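Local atomic coordinates of glucanase (Clostridium thermocellum, PDB entry 5GXX), a protein that probably hydrolyses internal beta-1,4-glucosidic bonds of cellulose as a cellulosomal endoglucanase of glycoside hydrolase family 9. Residues A[64-69]-A[149-154]; A[91-96]-A[157-162]; A[56-61]-A[97-102]; A[205-210]-A[253-258]; A[70-75]-A[87-92]. The protein carries 1 engineered substitution. One frame throughout, in Å; residues are numbered along the deposited sequence.

Contact 1: A[64-69]-A[149-154]; sequences SAAMLG and AAALAV
Val154 meets Ala66 and Gly69 of helix 58-75 with its two methyl groups. The bond to its CB points at the other helix. From there the side chain forks. CG1 falls between the backbone N and the carbonyl carbon of its own residue (chi1 63°) and comes down on Ala66, 3.6 Å from Ala66 O. CG2 goes further along the helix to the backbone of Gly69, where it lies 3.6 Å from Gly69 C. One helical turn earlier only alanines meet. Ala66 CB rests against the backbone of Ala151, 3.7 Å from Ala151 CA. Ala65 CB and Ala151 CB touch at 4.1 Å. With such small side chains the segment axes approach to 7.9 Å, inclined by 24°, and the CA atoms of Ala66 and Ala151 are 3.9 Å apart. A single water sits in the seam. It donates to Ala65 O at 3.1 Å and to Ala151 O at 2.8 Å. Ala65 O already accepts from Gly69 N in its own helix, so the water is its second donor. Trp203 and Trp207 of helix 198-212 touch Ala150, Ala153 and Val154, and Leu92 and Leu99 of helix 85-101 touch Ala65 and Ala151. The direct contact is thus apolar and backbone-close, and the bridging water adds a polar link.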
# COMPACT_ATOMS: atom_id res chain seq x y z
N SER A 64 6.37 -35.76 -28.13
CA SER A 64 6.93 -36.54 -27.02
C SER A 64 6.26 -37.91 -26.96
O SER A 64 6.93 -38.93 -26.85
CB SER A 64 6.84 -35.82 -25.67
OG SER A 64 7.54 -34.58 -25.67
N ALA A 65 4.93 -37.93 -27.01
CA ALA A 65 4.21 -39.20 -27.05
C ALA A 65 4.61 -40.08 -28.23
O ALA A 65 4.83 -41.28 -28.06
CB ALA A 65 2.70 -38.93 -27.08
N ALA A 66 4.74 -39.49 -29.42
CA ALA A 66 5.19 -40.24 -30.60
C ALA A 66 6.56 -40.88 -30.38
O ALA A 66 6.79 -42.03 -30.73
CB ALA A 66 5.21 -39.34 -31.84
N MET A 67 7.47 -40.13 -29.77
CA MET A 67 8.81 -40.65 -29.51
C MET A 67 8.80 -41.73 -28.44
O MET A 67 9.56 -42.69 -28.58
CB MET A 67 9.72 -39.52 -29.07
CG MET A 67 10.00 -38.48 -30.12
SD MET A 67 10.69 -39.15 -31.63
CE MET A 67 12.38 -39.56 -31.15
N LEU A 68 7.95 -41.63 -27.42
CA LEU A 68 7.77 -42.73 -26.47
C LEU A 68 7.23 -43.97 -27.17
O LEU A 68 7.66 -45.09 -26.87
CB LEU A 68 6.87 -42.34 -25.29
CG LEU A 68 7.41 -41.25 -24.36
CD1 LEU A 68 6.58 -41.20 -23.07
CD2 LEU A 68 8.89 -41.40 -24.00
N GLY A 69 6.30 -43.76 -28.10
CA GLY A 69 5.76 -44.84 -28.92
C GLY A 69 6.86 -45.47 -29.76
O GLY A 69 6.97 -46.70 -29.82
N ALA A 149 -1.69 -36.93 -34.92
CA ALA A 149 -1.97 -38.13 -35.70
C ALA A 149 -0.84 -39.15 -35.61
O ALA A 149 -1.10 -40.34 -35.43
CB ALA A 149 -2.20 -37.78 -37.16
N ALA A 150 0.40 -38.68 -35.74
CA ALA A 150 1.56 -39.55 -35.72
C ALA A 150 1.68 -40.27 -34.38
O ALA A 150 1.93 -41.47 -34.33
CB ALA A 150 2.83 -38.73 -35.98
N ALA A 151 1.48 -39.52 -33.29
CA ALA A 151 1.56 -40.07 -31.94
C ALA A 151 0.54 -41.18 -31.76
O ALA A 151 0.84 -42.26 -31.24
CB ALA A 151 1.34 -38.99 -30.91
N LEU A 152 -0.67 -40.92 -32.24
CA LEU A 152 -1.72 -41.93 -32.16
C LEU A 152 -1.50 -43.12 -33.10
O LEU A 152 -1.87 -44.25 -32.77
CB LEU A 152 -3.09 -41.28 -32.37
CG LEU A 152 -3.52 -40.38 -31.20
CD1 LEU A 152 -4.60 -39.38 -31.64
CD2 LEU A 152 -3.99 -41.19 -29.99
N ALA A 153 -0.85 -42.88 -34.23
CA ALA A 153 -0.55 -43.98 -35.15
C ALA A 153 0.45 -44.94 -34.52
O ALA A 153 0.19 -46.13 -34.40
CB ALA A 153 -0.05 -43.45 -36.48
N VAL A 154 1.61 -44.43 -34.13
CA VAL A 154 2.54 -45.33 -33.44
C VAL A 154 1.97 -45.92 -32.14
O VAL A 154 2.16 -47.10 -31.86
CB VAL A 154 3.93 -44.69 -33.26
CG1 VAL A 154 3.89 -43.43 -32.37
CG2 VAL A 154 4.91 -45.73 -32.72
O HOH W 1 2.74 -43.06 -29.41

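Contact 2: A[91-96]-A[157-162]; sequences NLAFAL and IVLKND
One methyl group, Leu159 CD1, serves as the hub of this contact and touches three residues of helix 85-101. It lies 4.0 Å from Leu92 CD2, 4.0 Å from Ala93 CB and 4.0 Å from Leu96 CD1. These three residues are on one side of the helix, a turn or less apart, and the leucine tip enters among them. Leu159 is also where the chain leaves helix 142-158. Its CG is anti to its carbonyl carbon (chi1 -56°), and the extended second torsion (178°) carries CD1 outward to the neighbouring helix. Just behind it Lys160, with positive phi, ends the helix in a Schellman motif: Asn161 N bonds to Ser156 O, and Lys160 N to Ile157 O at 3.2 Å. Asn161 then becomes the N-cap of the next helix, its OD1 accepting from Tyr164 N. The last helical residue before the turn, Val158, adds one more contact, CG2 to Leu92 CD2 at 3.9 Å, with the two side chains at about a right angle. Everything across the interface is aliphatic. Tyr164 of helix 162-178 covers Ala93, Leu96 and Leu159, and Leu72 and Tyr73 of helix 58-75 close in on Leu92 and Val158.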
# COMPACT_ATOMS: atom_id res chain seq x y z
N ASN A 91 2.35 -44.74 -19.15
CA ASN A 91 2.65 -43.32 -19.27
C ASN A 91 2.34 -42.79 -20.67
O ASN A 91 1.80 -41.69 -20.80
CB ASN A 91 4.10 -43.04 -18.87
CG ASN A 91 4.21 -42.76 -17.39
OD1 ASN A 91 3.80 -41.70 -16.92
ND2 ASN A 91 4.67 -43.74 -16.63
N LEU A 92 2.65 -43.57 -21.69
CA LEU A 92 2.29 -43.19 -23.05
C LEU A 92 0.77 -43.10 -23.17
O LEU A 92 0.27 -42.11 -23.72
CB LEU A 92 2.89 -44.17 -24.07
CG LEU A 92 2.40 -44.01 -25.51
CD1 LEU A 92 2.67 -42.60 -26.05
CD2 LEU A 92 3.05 -45.05 -26.39
N ALA A 93 0.04 -44.08 -22.63
CA ALA A 93 -1.41 -44.12 -22.83
C ALA A 93 -2.07 -42.88 -22.26
O ALA A 93 -3.06 -42.39 -22.80
CB ALA A 93 -2.02 -45.38 -22.21
N PHE A 94 -1.54 -42.40 -21.15
CA PHE A 94 -2.08 -41.22 -20.48
C PHE A 94 -2.07 -40.02 -21.43
O PHE A 94 -3.04 -39.26 -21.50
CB PHE A 94 -1.28 -40.96 -19.19
CG PHE A 94 -1.87 -39.89 -18.33
CD1 PHE A 94 -2.82 -40.23 -17.37
CD2 PHE A 94 -1.47 -38.57 -18.45
CE1 PHE A 94 -3.41 -39.27 -16.57
CE2 PHE A 94 -2.06 -37.60 -17.64
CZ PHE A 94 -3.02 -37.95 -16.70
N ALA A 95 -0.97 -39.84 -22.16
CA ALA A 95 -0.87 -38.74 -23.10
C ALA A 95 -1.77 -38.97 -24.32
O ALA A 95 -2.46 -38.05 -24.76
CB ALA A 95 0.58 -38.53 -23.54
N LEU A 96 -1.76 -40.18 -24.86
CA LEU A 96 -2.61 -40.51 -26.00
C LEU A 96 -4.09 -40.31 -25.66
O LEU A 96 -4.83 -39.82 -26.52
CB LEU A 96 -2.37 -41.94 -26.51
CG LEU A 96 -0.95 -42.13 -27.06
CD1 LEU A 96 -0.74 -43.55 -27.53
CD2 LEU A 96 -0.56 -41.14 -28.15
N ILE A 157 -0.07 -49.02 -32.66
CA ILE A 157 0.72 -50.23 -32.87
C ILE A 157 1.21 -50.80 -31.53
O ILE A 157 0.95 -51.95 -31.18
CB ILE A 157 1.97 -49.98 -33.74
CG1 ILE A 157 1.56 -49.34 -35.07
CG2 ILE A 157 2.82 -51.25 -33.92
CD1 ILE A 157 2.75 -48.93 -35.94
N VAL A 158 1.94 -49.97 -30.79
CA VAL A 158 2.64 -50.49 -29.63
C VAL A 158 1.71 -50.81 -28.46
O VAL A 158 2.07 -51.63 -27.61
CB VAL A 158 3.84 -49.58 -29.23
CG1 VAL A 158 4.71 -49.31 -30.44
CG2 VAL A 158 3.40 -48.26 -28.60
N LEU A 159 0.54 -50.18 -28.44
CA LEU A 159 -0.48 -50.44 -27.42
C LEU A 159 -1.70 -51.20 -27.96
O LEU A 159 -2.69 -51.37 -27.24
CB LEU A 159 -0.91 -49.15 -26.73
CG LEU A 159 0.19 -48.29 -26.08
CD1 LEU A 159 -0.36 -47.01 -25.48
CD2 LEU A 159 0.93 -49.11 -25.02
N LYS A 160 -1.60 -51.67 -29.20
CA LYS A 160 -2.60 -52.58 -29.79
C LYS A 160 -3.99 -52.01 -29.55
O LYS A 160 -4.89 -52.66 -28.99
CB LYS A 160 -2.46 -53.98 -29.20
CG LYS A 160 -1.15 -54.68 -29.52
CD LYS A 160 -1.25 -56.15 -29.12
CE LYS A 160 0.06 -56.90 -29.35
NZ LYS A 160 0.54 -56.76 -30.75
N ASN A 161 -4.17 -50.77 -29.97
CA ASN A 161 -5.36 -50.02 -29.61
C ASN A 161 -6.08 -49.48 -30.84
O ASN A 161 -5.60 -48.57 -31.50
CB ASN A 161 -4.95 -48.90 -28.66
CG ASN A 161 -6.13 -48.20 -28.02
OD1 ASN A 161 -6.97 -47.60 -28.70
ND2 ASN A 161 -6.19 -48.27 -26.70
N ASP A 162 -7.27 -50.01 -31.14
CA ASP A 162 -7.96 -49.58 -32.35
C ASP A 162 -8.53 -48.17 -32.30
O ASP A 162 -8.70 -47.53 -33.33
CB ASP A 162 -9.03 -50.60 -32.77
CG ASP A 162 -8.42 -51.83 -33.43
OD1 ASP A 162 -7.40 -51.71 -34.15
OD2 ASP A 162 -8.96 -52.94 -33.21

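Contact 3: A[56-61]-A[97-102]; sequences KFNLPM and DYLVAC
Tyr98 and Asn58 form the tight, polar heart of this contact. The tyrosine hydroxyl OH donates to Asn58 OD1 at 2.7 Å. It arrives in the carbonyl plane on a lone pair, with a C=O...O angle of 133°, although the amide and ring planes are turned 65° apart. The other end of the amide is also held: Asn58 ND2 donates to Cys102 SG at 3.5 Å, nearly straight at 165° and in the amide plane. That sulfur lies above one face of the Tyr98 ring, toward the rim. Met61 crosses the ring at about a right angle. Its bent end brings CE to 3.3 Å from Tyr98 CE1, and SD lies 4.2 Å from the ring centroid in an oblique Met-aromatic contact. Looser packing surrounds this core. Leu99 CD2 stays 4.2 Å from Asn58 ND2. The Lys56 chain runs past the ring with CD 3.8 Å from Tyr98 CE2, while its NZ goes on to Gly46 O and Val44 O. On the far side of helix 85-101, Asp97 and Ala101 are exposed, though Asp97 OD1 is bonded to Tyr164 OH. The two bonds at the ends of the amide fix the flip of Asn58, and sulfur serves as a buried hydrogen-bond acceptor.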
# COMPACT_ATOMS: atom_id res chain seq x y z
N LYS A 56 -0.46 -26.85 -21.48
CA LYS A 56 -0.53 -28.03 -22.33
C LYS A 56 -0.34 -27.55 -23.77
O LYS A 56 -1.22 -26.92 -24.38
CB LYS A 56 -1.83 -28.82 -22.09
CG LYS A 56 -2.11 -29.18 -20.64
CD LYS A 56 -3.41 -29.98 -20.52
CE LYS A 56 -3.84 -30.10 -19.09
NZ LYS A 56 -5.12 -30.85 -19.05
N PHE A 57 0.85 -27.78 -24.30
CA PHE A 57 1.21 -27.39 -25.67
C PHE A 57 1.19 -28.64 -26.53
O PHE A 57 2.10 -29.46 -26.43
CB PHE A 57 2.63 -26.81 -25.76
CG PHE A 57 2.77 -25.38 -25.29
CD1 PHE A 57 2.19 -24.33 -25.99
CD2 PHE A 57 3.62 -25.06 -24.22
CE1 PHE A 57 2.40 -23.01 -25.59
CE2 PHE A 57 3.83 -23.75 -23.80
CZ PHE A 57 3.22 -22.71 -24.50
N ASN A 58 0.17 -28.82 -27.36
CA ASN A 58 -0.03 -30.12 -28.01
C ASN A 58 1.05 -30.54 -28.99
O ASN A 58 1.21 -31.73 -29.21
CB ASN A 58 -1.38 -30.19 -28.73
CG ASN A 58 -2.56 -30.40 -27.81
OD1 ASN A 58 -2.55 -29.96 -26.66
ND2 ASN A 58 -3.59 -31.10 -28.31
N LEU A 59 1.75 -29.59 -29.62
CA LEU A 59 2.77 -29.96 -30.60
C LEU A 59 3.92 -30.72 -29.91
O LEU A 59 4.17 -31.87 -30.27
CB LEU A 59 3.25 -28.79 -31.46
CG LEU A 59 4.31 -29.08 -32.53
CD1 LEU A 59 3.89 -30.18 -33.50
CD2 LEU A 59 4.62 -27.79 -33.29
N PRO A 60 4.63 -30.11 -28.94
CA PRO A 60 5.64 -30.94 -28.27
C PRO A 60 5.04 -32.07 -27.43
O PRO A 60 5.73 -33.07 -27.20
CB PRO A 60 6.38 -29.93 -27.38
CG PRO A 60 5.34 -28.86 -27.11
CD PRO A 60 4.66 -28.72 -28.44
N MET A 61 3.79 -31.96 -26.99
CA MET A 61 3.23 -33.05 -26.20
C MET A 61 3.06 -34.27 -27.07
O MET A 61 3.47 -35.38 -26.69
CB MET A 61 1.89 -32.68 -25.57
CG MET A 61 1.54 -33.61 -24.42
SD MET A 61 -0.19 -33.68 -23.95
CE MET A 61 -0.59 -31.99 -23.55
N ASP A 97 -4.52 -40.64 -24.45
CA ASP A 97 -5.92 -40.44 -24.06
C ASP A 97 -6.30 -38.97 -24.18
O ASP A 97 -7.40 -38.64 -24.63
CB ASP A 97 -6.20 -40.97 -22.65
CG ASP A 97 -6.24 -42.49 -22.61
OD1 ASP A 97 -6.29 -43.12 -23.69
OD2 ASP A 97 -6.21 -43.06 -21.51
N TYR A 98 -5.40 -38.09 -23.75
CA TYR A 98 -5.57 -36.65 -23.89
C TYR A 98 -5.69 -36.23 -25.36
O TYR A 98 -6.59 -35.45 -25.67
CB TYR A 98 -4.48 -35.87 -23.13
CG TYR A 98 -4.40 -34.40 -23.50
CD1 TYR A 98 -3.59 -33.97 -24.54
CD2 TYR A 98 -5.14 -33.43 -22.82
CE1 TYR A 98 -3.49 -32.63 -24.88
CE2 TYR A 98 -5.06 -32.09 -23.15
CZ TYR A 98 -4.25 -31.70 -24.19
OH TYR A 98 -4.15 -30.37 -24.55
N LEU A 99 -4.83 -36.74 -26.24
CA LEU A 99 -4.91 -36.34 -27.65
C LEU A 99 -6.26 -36.72 -28.25
O LEU A 99 -6.84 -35.93 -29.00
CB LEU A 99 -3.78 -36.95 -28.47
CG LEU A 99 -2.36 -36.59 -28.03
CD1 LEU A 99 -1.33 -37.17 -28.99
CD2 LEU A 99 -2.21 -35.08 -27.91
N VAL A 100 -6.75 -37.91 -27.90
CA VAL A 100 -8.11 -38.32 -28.29
C VAL A 100 -9.18 -37.37 -27.73
O VAL A 100 -10.10 -36.97 -28.46
CB VAL A 100 -8.40 -39.80 -27.91
CG1 VAL A 100 -9.89 -40.20 -28.09
CG2 VAL A 100 -7.56 -40.72 -28.78
N ALA A 101 -9.03 -37.00 -26.46
CA ALA A 101 -10.01 -36.13 -25.81
C ALA A 101 -10.06 -34.72 -26.39
O ALA A 101 -11.03 -33.99 -26.18
CB ALA A 101 -9.82 -36.11 -24.29
N CYS A 102 -9.02 -34.34 -27.14
CA CYS A 102 -8.96 -33.02 -27.79
C CYS A 102 -9.79 -32.91 -29.07
O CYS A 102 -9.92 -31.81 -29.61
CB CYS A 102 -7.52 -32.69 -28.17
SG CYS A 102 -6.49 -32.21 -26.76

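Contact 4: A[205-210]-A[253-258]; sequences STWLYL and MILLAR
Leu255 CD1 sits 3.5 Å above the plane of the Trp207 indole, displaced toward the rim. It lies 3.8 Å from both Trp207 CZ2 and Trp207 CE2, and the leucine side chain meets the indole at about a right angle. The same indole makes edge-to-face contacts with Trp203, Trp70 and Tyr73, so the leucine methyl adds to an aromatic cluster. Leu255 also reaches its neighbours with other atoms. Its CB is 3.9 Å from Thr206 CG2, and its CD2 is 4.3 Å from Leu210 CD1. Thr206 faces the other helix with CG2 because that methyl is anti to the backbone N; its OG1 bonds back to Leu202 O and touches Leu256 CG at 4.0 Å. The two segments run 35° from parallel, their axes 10.4 Å apart, wide enough for these larger side chains to interleave. Ala153 and Val154 of helix 142-158 pack on Trp207, and Ala153 also on Leu208. Helices 215-224 and 162-178 pack against the 205-210 segment, and Tyr265 of helix 263-276 covers Leu256.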
# COMPACT_ATOMS: atom_id res chain seq x y z
N SER A 205 2.01 -39.86 -42.02
CA SER A 205 1.70 -40.84 -43.06
C SER A 205 2.63 -42.06 -42.98
O SER A 205 2.18 -43.19 -43.22
CB SER A 205 1.68 -40.22 -44.47
OG SER A 205 2.91 -39.60 -44.81
N THR A 206 3.90 -41.84 -42.64
CA THR A 206 4.86 -42.93 -42.51
C THR A 206 4.44 -43.87 -41.39
O THR A 206 4.40 -45.09 -41.58
CB THR A 206 6.29 -42.39 -42.27
OG1 THR A 206 6.68 -41.63 -43.42
CG2 THR A 206 7.29 -43.51 -42.02
N TRP A 207 4.11 -43.31 -40.22
CA TRP A 207 3.60 -44.12 -39.12
C TRP A 207 2.28 -44.83 -39.45
O TRP A 207 2.07 -45.96 -39.01
CB TRP A 207 3.47 -43.30 -37.83
CG TRP A 207 4.80 -43.19 -37.11
CD1 TRP A 207 5.52 -42.05 -36.88
CD2 TRP A 207 5.56 -44.27 -36.55
NE1 TRP A 207 6.68 -42.36 -36.20
CE2 TRP A 207 6.74 -43.71 -35.99
CE3 TRP A 207 5.37 -45.66 -36.47
CZ2 TRP A 207 7.72 -44.48 -35.36
CZ3 TRP A 207 6.35 -46.43 -35.84
CH2 TRP A 207 7.51 -45.83 -35.29
N LEU A 208 1.39 -44.17 -40.20
CA LEU A 208 0.17 -44.83 -40.68
C LEU A 208 0.44 -45.99 -41.64
O LEU A 208 -0.25 -47.01 -41.58
CB LEU A 208 -0.81 -43.81 -41.27
CG LEU A 208 -1.57 -42.98 -40.24
CD1 LEU A 208 -2.20 -41.72 -40.82
CD2 LEU A 208 -2.60 -43.81 -39.44
N TYR A 209 1.45 -45.86 -42.50
CA TYR A 209 1.90 -46.98 -43.31
C TYR A 209 2.37 -48.12 -42.42
O TYR A 209 1.98 -49.28 -42.61
CB TYR A 209 3.03 -46.58 -44.25
CG TYR A 209 3.40 -47.68 -45.23
CD1 TYR A 209 2.42 -48.24 -46.03
CD2 TYR A 209 4.71 -48.18 -45.33
CE1 TYR A 209 2.71 -49.25 -46.94
CE2 TYR A 209 5.00 -49.22 -46.24
CZ TYR A 209 4.00 -49.74 -47.03
OH TYR A 209 4.24 -50.75 -47.95
N LEU A 210 3.20 -47.79 -41.44
CA LEU A 210 3.72 -48.82 -40.56
C LEU A 210 2.61 -49.43 -39.71
O LEU A 210 2.72 -50.58 -39.27
CB LEU A 210 4.88 -48.29 -39.71
CG LEU A 210 6.19 -47.89 -40.39
CD1 LEU A 210 7.16 -47.40 -39.31
CD2 LEU A 210 6.79 -49.05 -41.17
N MET A 253 12.73 -40.13 -42.56
CA MET A 253 13.61 -40.61 -43.63
C MET A 253 14.29 -41.93 -43.24
O MET A 253 14.44 -42.85 -44.06
CB MET A 253 14.65 -39.54 -44.01
CG MET A 253 14.06 -38.24 -44.60
SD MET A 253 13.19 -38.41 -46.19
CE MET A 253 14.57 -38.32 -47.33
N ILE A 254 14.67 -42.03 -41.97
CA ILE A 254 15.25 -43.25 -41.43
C ILE A 254 14.25 -44.40 -41.51
O ILE A 254 14.60 -45.49 -41.96
CB ILE A 254 15.83 -43.03 -40.02
CG1 ILE A 254 17.14 -42.22 -40.14
CG2 ILE A 254 16.06 -44.35 -39.28
CD1 ILE A 254 17.61 -41.66 -38.81
N LEU A 255 13.01 -44.14 -41.10
CA LEU A 255 11.96 -45.14 -41.17
C LEU A 255 11.70 -45.55 -42.61
O LEU A 255 11.45 -46.72 -42.88
CB LEU A 255 10.67 -44.63 -40.52
CG LEU A 255 10.73 -44.37 -39.01
CD1 LEU A 255 9.47 -43.63 -38.57
CD2 LEU A 255 10.95 -45.65 -38.20
N LEU A 256 11.74 -44.60 -43.55
CA LEU A 256 11.48 -44.90 -44.96
C LEU A 256 12.64 -45.61 -45.67
O LEU A 256 12.42 -46.33 -46.64
CB LEU A 256 11.13 -43.62 -45.72
CG LEU A 256 9.72 -43.05 -45.53
CD1 LEU A 256 9.55 -41.91 -46.52
CD2 LEU A 256 8.65 -44.12 -45.81
N ALA A 257 13.86 -45.39 -45.18
CA ALA A 257 15.02 -46.16 -45.62
C ALA A 257 14.82 -47.62 -45.26
O ALA A 257 15.01 -48.50 -46.10
CB ALA A 257 16.30 -45.64 -44.97
N ARG A 258 14.42 -47.88 -44.01
CA ARG A 258 14.14 -49.25 -43.60
C ARG A 258 12.96 -49.86 -44.38
O ARG A 258 13.04 -50.99 -44.85
CB ARG A 258 13.98 -49.35 -42.08
CG ARG A 258 13.81 -50.76 -41.54
CD ARG A 258 13.93 -50.78 -40.03
NE ARG A 258 12.84 -50.03 -39.41
CZ ARG A 258 12.75 -49.74 -38.12
NH1 ARG A 258 13.68 -50.14 -37.27
NH2 ARG A 258 11.70 -49.06 -37.67

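Contact 5: A[70-75]-A[87-92]; sequences WALYEY and HLERNL
Leu72 and Leu88 meet where two consecutive helices run in roughly opposite directions, 146° between their segment axes, which lie 10.8 Å apart. This is a helical hairpin, part of the (alpha/alpha)6 barrel of family 9 glycoside hydrolases. The two leucines reach toward each other tip to tip, with Leu72 CD2 3.6 Å from Leu88 CD2. Leu88 CG is anti to its backbone N (chi1 -178°), which points its branch into the seam. The other methyl of Leu72, CD1, fits between two residues a turn apart: Glu89 CG at 3.8 Å and Leu92 CD2 at 3.9 Å. Glu89 thus packs with its aliphatic part, while its carboxylate forms a salt bridge with Arg85. Ala71 CB adds a looser touch to Leu88 CD2 at 4.4 Å. Val419 and Cys423 of helix 412-429 cover Leu88. On the side of helix 85-101 that faces helix 7-20, His87 O accepts both Asn91 N and Asn91 ND2, from opposite faces of its carbonyl plane. The side-chain bond measures 2.9 Å from Asn91 ND2 to His87 O, with the donor 38° out of that plane.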
# COMPACT_ATOMS: atom_id res chain seq x y z
N TRP A 70 7.71 -44.62 -30.35
CA TRP A 70 8.78 -45.12 -31.21
C TRP A 70 9.74 -45.95 -30.36
O TRP A 70 10.20 -47.00 -30.83
CB TRP A 70 9.48 -43.97 -31.95
CG TRP A 70 10.38 -44.38 -33.09
CD1 TRP A 70 10.54 -45.63 -33.60
CD2 TRP A 70 11.24 -43.52 -33.86
NE1 TRP A 70 11.45 -45.61 -34.63
CE2 TRP A 70 11.89 -44.33 -34.81
CE3 TRP A 70 11.54 -42.15 -33.82
CZ2 TRP A 70 12.81 -43.81 -35.73
CZ3 TRP A 70 12.44 -41.63 -34.74
CH2 TRP A 70 13.09 -42.47 -35.66
N ALA A 71 10.03 -45.51 -29.14
CA ALA A 71 10.89 -46.28 -28.24
C ALA A 71 10.35 -47.70 -28.03
O ALA A 71 11.10 -48.69 -28.10
CB ALA A 71 11.06 -45.56 -26.92
N LEU A 72 9.05 -47.80 -27.78
CA LEU A 72 8.40 -49.09 -27.59
C LEU A 72 8.40 -49.89 -28.88
O LEU A 72 8.60 -51.11 -28.84
CB LEU A 72 6.97 -48.90 -27.06
CG LEU A 72 6.82 -48.50 -25.59
CD1 LEU A 72 5.39 -48.03 -25.28
CD2 LEU A 72 7.23 -49.59 -24.60
N TYR A 73 8.19 -49.23 -30.02
CA TYR A 73 8.14 -49.89 -31.33
C TYR A 73 9.46 -50.57 -31.67
O TYR A 73 9.47 -51.67 -32.22
CB TYR A 73 7.73 -48.88 -32.42
CG TYR A 73 7.60 -49.44 -33.81
CD1 TYR A 73 6.41 -50.04 -34.25
CD2 TYR A 73 8.65 -49.34 -34.72
CE1 TYR A 73 6.29 -50.54 -35.55
CE2 TYR A 73 8.54 -49.83 -36.01
CZ TYR A 73 7.36 -50.44 -36.42
OH TYR A 73 7.28 -50.92 -37.71
N GLU A 74 10.57 -49.93 -31.32
CA GLU A 74 11.89 -50.49 -31.63
C GLU A 74 12.39 -51.48 -30.59
O GLU A 74 12.99 -52.50 -30.94
CB GLU A 74 12.93 -49.37 -31.72
CG GLU A 74 12.63 -48.37 -32.82
CD GLU A 74 12.68 -48.96 -34.21
OE1 GLU A 74 13.30 -50.04 -34.41
OE2 GLU A 74 12.13 -48.33 -35.14
N TYR A 75 12.17 -51.16 -29.32
CA TYR A 75 12.91 -51.78 -28.24
C TYR A 75 12.01 -52.33 -27.13
O TYR A 75 12.50 -52.85 -26.13
CB TYR A 75 14.04 -50.83 -27.75
CG TYR A 75 15.01 -50.41 -28.85
CD1 TYR A 75 15.63 -51.37 -29.66
CD2 TYR A 75 15.33 -49.06 -29.09
CE1 TYR A 75 16.50 -51.01 -30.68
CE2 TYR A 75 16.21 -48.70 -30.13
CZ TYR A 75 16.79 -49.68 -30.91
OH TYR A 75 17.67 -49.38 -31.95
N HIS A 87 5.60 -49.55 -17.19
CA HIS A 87 5.67 -48.12 -16.84
C HIS A 87 5.63 -47.22 -18.07
O HIS A 87 4.89 -46.22 -18.08
CB HIS A 87 6.92 -47.77 -16.03
CG HIS A 87 6.92 -48.35 -14.65
ND1 HIS A 87 5.95 -48.07 -13.72
CD2 HIS A 87 7.76 -49.23 -14.06
CE1 HIS A 87 6.19 -48.74 -12.61
NE2 HIS A 87 7.29 -49.44 -12.78
N LEU A 88 6.44 -47.55 -19.07
CA LEU A 88 6.48 -46.77 -20.30
C LEU A 88 5.14 -46.81 -21.04
O LEU A 88 4.66 -45.78 -21.51
CB LEU A 88 7.66 -47.22 -21.17
CG LEU A 88 7.86 -46.46 -22.48
CD1 LEU A 88 7.85 -44.94 -22.28
CD2 LEU A 88 9.14 -46.90 -23.17
N GLU A 89 4.54 -47.99 -21.13
CA GLU A 89 3.27 -48.14 -21.82
C GLU A 89 2.13 -47.30 -21.25
O GLU A 89 1.46 -46.58 -21.99
CB GLU A 89 2.84 -49.61 -21.87
CG GLU A 89 3.59 -50.37 -22.96
CD GLU A 89 3.36 -51.86 -22.91
OE1 GLU A 89 2.71 -52.34 -21.96
OE2 GLU A 89 3.86 -52.55 -23.82
N ARG A 90 1.91 -47.38 -19.95
CA ARG A 90 0.81 -46.64 -19.34
C ARG A 90 1.08 -45.14 -19.27
O ARG A 90 0.16 -44.34 -19.37
CB ARG A 90 0.40 -47.21 -17.98
CG ARG A 90 1.43 -47.09 -16.85
CD ARG A 90 0.99 -48.00 -15.70
NE ARG A 90 1.84 -47.82 -14.53
CZ ARG A 90 1.73 -48.49 -13.38
NH1 ARG A 90 0.79 -49.42 -13.23
NH2 ARG A 90 2.55 -48.20 -12.37
N ASN A 91 2.35 -44.74 -19.15
CA ASN A 91 2.65 -43.32 -19.27
C ASN A 91 2.34 -42.79 -20.67
O ASN A 91 1.80 -41.69 -20.80
CB ASN A 91 4.10 -43.04 -18.87
CG ASN A 91 4.21 -42.76 -17.39
OD1 ASN A 91 3.80 -41.70 -16.92
ND2 ASN A 91 4.67 -43.74 -16.63
N LEU A 92 2.65 -43.57 -21.69
CA LEU A 92 2.29 -43.19 -23.05
C LEU A 92 0.77 -43.10 -23.17
O LEU A 92 0.27 -42.11 -23.72
CB LEU A 92 2.89 -44.17 -24.07
CG LEU A 92 2.40 -44.01 -25.51
CD1 LEU A 92 2.67 -42.60 -26.05
CD2 LEU A 92 3.05 -45.05 -26.39

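Overall arrangement
All five contacts lie inside the family 9 catalytic region. Contacts 1, 2, 3 and 5 join three helices, 58-75, 85-101 and 142-158, with strand 56-57 in contact 3 and the turn after helix 142-158 in contact 2. Contacts 1 and 2 have centres 8 Å apart, as do contacts 2 and 5, which share Leu92. Contact 3 sits at the other end of the hairpin, about 17 Å from contact 5 between centres. Contact 4 lies further out. It joins the group through Trp207, which packs on Val154 and Trp70, and through a salt bridge from Arg258 NH2 to Glu74 OE2 at 2.7 Å. A bound calcium ion lies about 11 Å from the side chain of Ala150 in contact 1, and about 13 Å from those of Asn58 and Trp207.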